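Local structure of translation initiation factor 4E (Ascaris suum, 3M94) at residues Gln147-Lys150 / Ala151-Ile155. The protein binds the trimethylguanosine cap of messenger RNA and probably acts in the initiation of translation. Sequence-based numbering, arbitrary orientation.
Sequences QILK and AKLEI
The flat group that Lys150 meets is the peptide carbonyl of Ile155. The ammonium NZ of Lys150 sits above the carbonyl plane, 35° out of it, and bonds to Ile155 O at 2.8 Å. The aliphatic chain lies along this oxygen, with Lys150 CG 3.4 Å and Lys150 CE 3.5 Å from Ile155 O. Lys150 reaches it on a chain that is extended up to CE, then bends at its last torsion (chi4 74°) and turns NZ onto the oxygen. Ile155 N donates to Lys150 O at 3.0 Å and lies in the carbonyl plane. Lys150 thus accepts from the Ile155 amide with its backbone and donates to the Ile155 carbonyl with its side chain. Glu154, at positive phi (53°), makes the reversal that brings Ile155 back beside the last turn of helix 139-153. With Ile155 N on Lys150 O and Glu154 N on Ala151 O, 3.1 Å, this is a Schellman motif.

Regular helical bonds precede it. The straightest is Lys152 N to Ile148 O, 2.8 Å. Ile148 and Lys152 run side by side, with Ile148 CG2 4.0 Å from Lys152 CG. Lys152 then carries its NZ to Gln107. On another side of the helix, Leu149 and Leu153 cross at an angle and meet through their methyls, Leu149 CD1 lying 4.0 Å from Leu153 CD1. Leu149 also packs on Leu99 and Leu153 on Tyr95, both of helix 88-104. Ile155 touches Tyr95 and Val81, so the chain leaving the helix stays against helix 88-104 and strand 77-83.

Lys150 NZ also forms a salt bridge with Asp157. That carboxylate and the Ile155 carbonyl should both stabilise the positive charge. The lysine thereby links the end of the helix to the chain that follows it.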
ATOM      1  N   GLN A 147       0.986  -3.496  13.393  1.00 22.25           N
ATOM      2  CA  GLN A 147       0.066  -3.097  14.453  1.00 22.76           C
ATOM      3  C   GLN A 147      -0.571  -1.746  14.097  1.00 22.57           C
ATOM      4  O   GLN A 147      -1.777  -1.576  14.233  1.00 23.05           O
ATOM      5  CB  GLN A 147       0.753  -3.088  15.836  1.00 22.54           C
ATOM      6  CG  GLN A 147       1.259  -4.477  16.293  1.00 23.20           C
ATOM      7  CD  GLN A 147       2.229  -4.436  17.504  1.00 26.98           C
ATOM      8  OE1 GLN A 147       2.956  -3.461  17.719  1.00 28.42           O
ATOM      9  NE2 GLN A 147       2.234  -5.507  18.286  1.00 25.12           N
ATOM     10  N   ILE A 148       0.236  -0.807  13.614  1.00 22.76           N
ATOM     11  CA  ILE A 148      -0.264   0.500  13.184  1.00 22.30           C
ATOM     12  C   ILE A 148      -1.208   0.363  11.975  1.00 22.57           C
ATOM     13  O   ILE A 148      -2.247   0.996  11.941  1.00 22.48           O
ATOM     14  CB  ILE A 148       0.894   1.491  12.869  1.00 22.20           C
ATOM     15  CG1 ILE A 148       1.665   1.839  14.149  1.00 21.60           C
ATOM     16  CG2 ILE A 148       0.360   2.776  12.231  1.00 20.89           C
ATOM     17  CD1 ILE A 148       3.081   2.330  13.906  1.00 22.16           C
ATOM     18  N   LEU A 149      -0.846  -0.461  10.997  1.00 22.74           N
ATOM     19  CA  LEU A 149      -1.713  -0.699   9.825  1.00 23.32           C
ATOM     20  C   LEU A 149      -3.104  -1.207  10.251  1.00 22.96           C
ATOM     21  O   LEU A 149      -4.139  -0.696   9.812  1.00 22.25           O
ATOM     22  CB  LEU A 149      -1.049  -1.716   8.892  1.00 23.79           C
ATOM     23  CG  LEU A 149      -1.817  -2.269   7.686  1.00 25.26           C
ATOM     24  CD1 LEU A 149      -2.031  -1.172   6.663  1.00 26.59           C
ATOM     25  CD2 LEU A 149      -1.035  -3.401   7.061  1.00 25.94           C
ATOM     26  N   LYS A 150      -3.097  -2.217  11.115  1.00 22.87           N
ATOM     27  CA  LYS A 150      -4.304  -2.825  11.647  1.00 23.27           C
ATOM     28  C   LYS A 150      -5.182  -1.758  12.296  1.00 23.16           C
ATOM     29  O   LYS A 150      -6.399  -1.725  12.072  1.00 22.90           O
ATOM     30  CB  LYS A 150      -3.924  -3.905  12.673  1.00 22.95           C
ATOM     31  CG  LYS A 150      -5.100  -4.698  13.199  1.00 23.74           C
ATOM     32  CD  LYS A 150      -4.628  -5.787  14.150  1.00 24.86           C
ATOM     33  CE  LYS A 150      -5.736  -6.246  15.076  1.00 25.45           C
ATOM     34  NZ  LYS A 150      -6.745  -7.089  14.382  1.00 25.05           N
ATOM     35  N   ALA A 151      -4.542  -0.888  13.087  1.00 23.07           N
ATOM     36  CA  ALA A 151      -5.220   0.179  13.811  1.00 22.97           C
ATOM     37  C   ALA A 151      -5.813   1.221  12.855  1.00 22.64           C
ATOM     38  O   ALA A 151      -7.002   1.529  12.916  1.00 22.52           O
ATOM     39  CB  ALA A 151      -4.256   0.840  14.835  1.00 22.74           C
ATOM     40  N   LYS A 152      -4.984   1.739  11.954  1.00 22.79           N
ATOM     41  CA  LYS A 152      -5.415   2.722  10.957  1.00 22.42           C
ATOM     42  C   LYS A 152      -6.598   2.230  10.142  1.00 22.76           C
ATOM     43  O   LYS A 152      -7.481   3.005   9.808  1.00 22.72           O
ATOM     44  CB  LYS A 152      -4.258   3.055   9.993  1.00 22.26           C
ATOM     45  CG  LYS A 152      -3.124   3.864  10.621  1.00 21.78           C
ATOM     46  CD  LYS A 152      -3.589   5.222  11.134  1.00 18.61           C
ATOM     47  CE  LYS A 152      -2.460   5.928  11.849  1.00 18.53           C
ATOM     48  NZ  LYS A 152      -2.798   7.369  12.070  1.00 20.57           N
ATOM     49  N   LEU A 153      -6.605   0.939   9.811  1.00 23.02           N
ATOM     50  CA  LEU A 153      -7.639   0.401   8.912  1.00 24.10           C
ATOM     51  C   LEU A 153      -8.782  -0.233   9.699  1.00 24.50           C
ATOM     52  O   LEU A 153      -9.794  -0.653   9.127  1.00 24.48           O
ATOM     53  CB  LEU A 153      -7.036  -0.588   7.906  1.00 23.35           C
ATOM     54  CG  LEU A 153      -6.441   0.012   6.629  1.00 23.24           C
ATOM     55  CD1 LEU A 153      -5.340   1.018   6.919  1.00 21.27           C
ATOM     56  CD2 LEU A 153      -5.924  -1.098   5.712  1.00 22.26           C
ATOM     57  N   GLU A 154      -8.617  -0.261  11.020  1.00 24.99           N
ATOM     58  CA  GLU A 154      -9.609  -0.850  11.920  1.00 26.02           C
ATOM     59  C   GLU A 154      -9.962  -2.275  11.507  1.00 25.71           C
ATOM     60  O   GLU A 154     -11.120  -2.640  11.403  1.00 26.11           O
ATOM     61  CB  GLU A 154     -10.839   0.053  12.042  1.00 26.16           C
ATOM     62  CG  GLU A 154     -10.540   1.299  12.864  1.00 28.73           C
ATOM     63  CD  GLU A 154     -11.651   2.336  12.831  1.00 31.32           C
ATOM     64  OE1 GLU A 154     -12.137   2.679  11.730  1.00 30.92           O
ATOM     65  OE2 GLU A 154     -12.025   2.822  13.925  1.00 33.48           O
ATOM     66  N   ILE A 155      -8.926  -3.074  11.279  1.00 26.07           N
ATOM     67  CA  ILE A 155      -9.091  -4.473  10.940  1.00 26.23           C
ATOM     68  C   ILE A 155      -9.309  -5.282  12.228  1.00 26.78           C
ATOM     69  O   ILE A 155      -8.442  -5.291  13.105  1.00 26.49           O
ATOM     70  CB  ILE A 155      -7.881  -4.998  10.142  1.00 25.89           C
ATOM     71  CG1 ILE A 155      -7.690  -4.158   8.863  1.00 24.56           C
ATOM     72  CG2 ILE A 155      -8.052  -6.494   9.836  1.00 25.89           C
ATOM     73  CD1 ILE A 155      -6.334  -4.307   8.195  1.00 21.10           C
TER